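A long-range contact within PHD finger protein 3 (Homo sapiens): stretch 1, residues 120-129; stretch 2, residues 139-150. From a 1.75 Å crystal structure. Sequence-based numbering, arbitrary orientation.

Stretch 1 120-129: IPLGATDKIP
Stretch 2 (139-150) GLELHRPNLLLG

A short antiparallel β-ladder can be extended past its last backbone pair if side chains from one strand's approach reach the turn that follows the other, and these stretches of PHD finger protein 3 illustrate the principle. Strand 120-122 runs against strand 147-150 with 142° between their directions, and 635 Å² is buried in all.

Ile-120 (phi/psi -113/122) opens the walk in a hydrogen-bonded pair with Leu-149 (-101/152), CA to CA 5.0 Å. Ile-120 N donates to Leu-149 O and Leu-149 N to Ile-120 O, both at 2.8 Å and nearly linear. The buried Ile-120 side chain (chi1 m, chi2 t) shares a sheet face with Leu-149, whose chi1 lies at -94°; Ile-120 CB is 4.1 Å from Leu-149 CB.

Pro-121 (-80/126) faces Leu-148 (-103/122; m, t) in the non-hydrogen-bonded pair, CA to CA 4.7 Å. Lacking an amide hydrogen, proline costs the ladder nothing here, and Pro-121 CA instead makes a CA-H...O contact of 3.5 Å with Leu-147 O.

Leu-122 (-117/107) closes the ladder against Leu-147 (-137/151; m, t). Leu-122 N to Leu-147 O is 2.8 Å, and Leu-147 N to Leu-122 O is 3.0 Å, more bent at 153°. With chi1 t and chi2 p, the buried Leu-122 side chain brings CD2 to 3.6 Å from CD1 of Leu-140 (m, t) and over one face of the Arg-144 guanidinium. Water 1 donates to Leu-122 O and accepts from Arg-144 NE, both at 2.7 Å.

Gly-123 (-63/149) begins a type I turn ending at Asp-126, closed by Asp-126 N to Gly-123 O at 2.9 Å. An ideal CB on Gly-123 would lie 2.9 Å from Asp-126 OD1, a clash that glycine avoids.

Ala-124 (-55/-37) donates from N to Asn-146 OD1 at 2.8 Å; Asn-146 (-53/140) has chi1 m and chi2 -27°. The small methyl fits closely, with Ala-124 CB 3.1 Å from Arg-144 O. Ala-124 O lies over the guanidinium face opposite Leu-122 CD2.

Thr-125 (-100/19) points away, uninvolved. Asp-126 (-85/149) contributes its carbonyl: Arg-144 NH2 donates to Asp-126 O at 2.9 Å and to Gly-123 O at 3.1 Å, both near the guanidinium plane. Arg-144 (-147/160; chi1 p, chi2 t, chi3 -146°, chi4 -92°) thus reaches both ends of the turn.

Lys-127 (-77/145) points away and is poorly ordered. Ile-128 (-71/128; chi1 m, chi2 102°) adds a looser apolar margin, its CG1 4.4 Å from Leu-140 CD1.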

# COMPACT_ATOMS: atom_id res chain seq x y z
N ILE A 120 1.30 3.75 -1.54
CA ILE A 120 2.39 4.71 -1.46
C ILE A 120 3.16 4.70 -2.79
O ILE A 120 3.70 3.66 -3.17
CB ILE A 120 3.31 4.36 -0.29
CG1 ILE A 120 2.54 4.57 1.02
CG2 ILE A 120 4.61 5.27 -0.37
CD1 ILE A 120 3.34 4.11 2.28
N PRO A 121 3.27 5.82 -3.49
CA PRO A 121 4.16 5.85 -4.65
C PRO A 121 5.60 6.05 -4.18
O PRO A 121 5.89 6.97 -3.41
CB PRO A 121 3.65 7.05 -5.45
CG PRO A 121 3.09 7.97 -4.41
CD PRO A 121 2.49 7.07 -3.34
N LEU A 122 6.49 5.17 -4.59
CA LEU A 122 7.92 5.34 -4.28
C LEU A 122 8.67 5.50 -5.59
O LEU A 122 8.80 4.53 -6.35
CB LEU A 122 8.45 4.16 -3.50
CG LEU A 122 9.95 4.27 -3.17
CD1 LEU A 122 10.07 5.29 -2.03
CD2 LEU A 122 10.47 2.91 -2.76
N GLY A 123 9.13 6.72 -5.87
CA GLY A 123 9.92 6.95 -7.07
C GLY A 123 11.23 6.18 -7.07
O GLY A 123 11.80 5.89 -6.02
N ALA A 124 11.67 5.81 -8.28
CA ALA A 124 12.89 5.00 -8.43
C ALA A 124 14.10 5.67 -7.76
O ALA A 124 14.95 4.98 -7.18
CB ALA A 124 13.17 4.76 -9.92
N THR A 125 14.20 7.00 -7.82
CA THR A 125 15.27 7.74 -7.17
C THR A 125 14.82 8.36 -5.84
O THR A 125 15.47 9.29 -5.35
CB THR A 125 15.82 8.84 -8.09
OG1 THR A 125 14.80 9.81 -8.36
CG2 THR A 125 16.24 8.25 -9.41
N ASP A 126 13.72 7.86 -5.27
CA ASP A 126 13.25 8.36 -3.99
C ASP A 126 13.95 7.65 -2.86
O ASP A 126 14.32 6.47 -2.96
CB ASP A 126 11.74 8.15 -3.81
CG ASP A 126 10.89 9.19 -4.52
OD1 ASP A 126 11.45 10.08 -5.20
OD2 ASP A 126 9.63 9.08 -4.40
N LYS A 127 14.10 8.38 -1.77
CA LYS A 127 14.47 7.80 -0.49
C LYS A 127 13.27 7.12 0.13
O LYS A 127 12.13 7.54 -0.05
CB LYS A 127 15.01 8.89 0.43
CG LYS A 127 16.32 9.48 -0.05
CD LYS A 127 17.50 8.98 0.79
CE LYS A 127 17.74 9.89 1.99
NZ LYS A 127 18.93 9.46 2.78
N ILE A 128 13.52 6.02 0.83
CA ILE A 128 12.41 5.34 1.48
C ILE A 128 11.93 6.20 2.64
O ILE A 128 12.76 6.66 3.45
CB ILE A 128 12.85 3.95 1.95
CG1 ILE A 128 13.15 3.04 0.73
CG2 ILE A 128 11.79 3.36 2.83
CD1 ILE A 128 14.67 2.87 0.41
N PRO A 129 10.64 6.50 2.75
CA PRO A 129 10.14 7.21 3.94
C PRO A 129 10.68 6.62 5.24
O PRO A 129 10.58 5.41 5.47
CB PRO A 129 8.62 7.02 3.84
CG PRO A 129 8.36 6.93 2.33
CD PRO A 129 9.59 6.27 1.74
N GLY A 139 12.99 -6.35 1.82
CA GLY A 139 13.33 -4.99 1.49
C GLY A 139 13.11 -4.70 0.01
O GLY A 139 12.37 -5.40 -0.70
N LEU A 140 13.76 -3.64 -0.45
CA LEU A 140 13.73 -3.25 -1.86
C LEU A 140 15.13 -3.19 -2.42
O LEU A 140 16.08 -2.83 -1.72
CB LEU A 140 13.09 -1.87 -2.02
CG LEU A 140 11.66 -1.77 -1.49
CD1 LEU A 140 11.26 -0.28 -1.38
CD2 LEU A 140 10.66 -2.57 -2.43
N GLU A 141 15.25 -3.49 -3.71
CA GLU A 141 16.53 -3.34 -4.40
C GLU A 141 16.88 -1.87 -4.57
O GLU A 141 16.01 -1.00 -4.64
CB GLU A 141 16.48 -4.04 -5.77
CG GLU A 141 16.40 -5.55 -5.66
CD GLU A 141 16.93 -6.28 -6.89
OE1 GLU A 141 16.35 -7.32 -7.24
OE2 GLU A 141 17.94 -5.80 -7.49
N LEU A 142 18.19 -1.59 -4.60
CA LEU A 142 18.64 -0.24 -4.83
C LEU A 142 18.21 0.25 -6.21
O LEU A 142 17.83 1.41 -6.38
CB LEU A 142 20.17 -0.18 -4.71
CG LEU A 142 20.77 1.12 -5.21
CD1 LEU A 142 20.41 2.27 -4.27
CD2 LEU A 142 22.30 1.05 -5.38
N HIS A 143 18.31 -0.61 -7.21
CA HIS A 143 18.04 -0.22 -8.59
C HIS A 143 16.65 -0.73 -8.94
O HIS A 143 16.45 -1.94 -9.03
CB HIS A 143 19.09 -0.83 -9.52
CG HIS A 143 19.07 -0.23 -10.88
ND1 HIS A 143 19.01 -1.00 -12.03
CD2 HIS A 143 19.11 1.06 -11.29
CE1 HIS A 143 19.01 -0.20 -13.08
NE2 HIS A 143 19.08 1.06 -12.66
N ARG A 144 15.67 0.16 -9.01
CA ARG A 144 14.30 -0.34 -9.08
C ARG A 144 13.49 0.61 -9.93
O ARG A 144 13.88 1.76 -10.13
CB ARG A 144 13.68 -0.48 -7.67
CG ARG A 144 13.99 0.65 -6.79
CD ARG A 144 13.27 0.54 -5.44
NE ARG A 144 13.02 1.93 -5.14
CZ ARG A 144 13.82 2.67 -4.44
NH1 ARG A 144 14.86 2.10 -3.93
NH2 ARG A 144 13.55 3.96 -4.27
N PRO A 145 12.35 0.15 -10.46
CA PRO A 145 11.47 1.06 -11.19
C PRO A 145 10.70 1.90 -10.18
O PRO A 145 10.74 1.65 -8.99
CB PRO A 145 10.55 0.13 -11.96
CG PRO A 145 10.44 -1.09 -11.09
CD PRO A 145 11.82 -1.21 -10.41
N ASN A 146 9.99 2.91 -10.68
CA ASN A 146 8.93 3.52 -9.86
C ASN A 146 8.01 2.41 -9.38
O ASN A 146 7.64 1.50 -10.15
CB ASN A 146 8.13 4.55 -10.68
CG ASN A 146 8.93 5.78 -11.04
OD1 ASN A 146 9.87 6.16 -10.35
ND2 ASN A 146 8.54 6.43 -12.16
N LEU A 147 7.55 2.51 -8.12
CA LEU A 147 6.83 1.41 -7.50
C LEU A 147 5.63 1.95 -6.74
O LEU A 147 5.68 3.05 -6.16
CB LEU A 147 7.70 0.67 -6.44
CG LEU A 147 8.78 -0.25 -7.00
CD1 LEU A 147 9.57 -0.79 -5.82
CD2 LEU A 147 8.04 -1.39 -7.79
N LEU A 148 4.60 1.11 -6.65
CA LEU A 148 3.48 1.29 -5.72
C LEU A 148 3.72 0.31 -4.59
O LEU A 148 3.86 -0.90 -4.84
CB LEU A 148 2.13 0.98 -6.41
CG LEU A 148 1.71 2.03 -7.44
CD1 LEU A 148 0.47 1.51 -8.20
CD2 LEU A 148 1.36 3.40 -6.78
N LEU A 149 3.81 0.83 -3.35
CA LEU A 149 3.87 0.02 -2.15
C LEU A 149 2.50 -0.00 -1.49
O LEU A 149 1.75 0.96 -1.58
CB LEU A 149 4.89 0.69 -1.20
CG LEU A 149 6.37 0.24 -1.17
CD1 LEU A 149 7.00 -0.06 -2.51
CD2 LEU A 149 7.23 1.23 -0.30
N GLY A 150 2.21 -1.07 -0.76
CA GLY A 150 1.06 -1.13 0.12
C GLY A 150 1.55 -1.16 1.56
O GLY A 150 2.34 -2.02 1.94
O HOH W 1 10.79 2.72 -6.46
O HOH W 2 16.51 3.01 -8.60
O HOH W 3 17.40 4.32 -5.60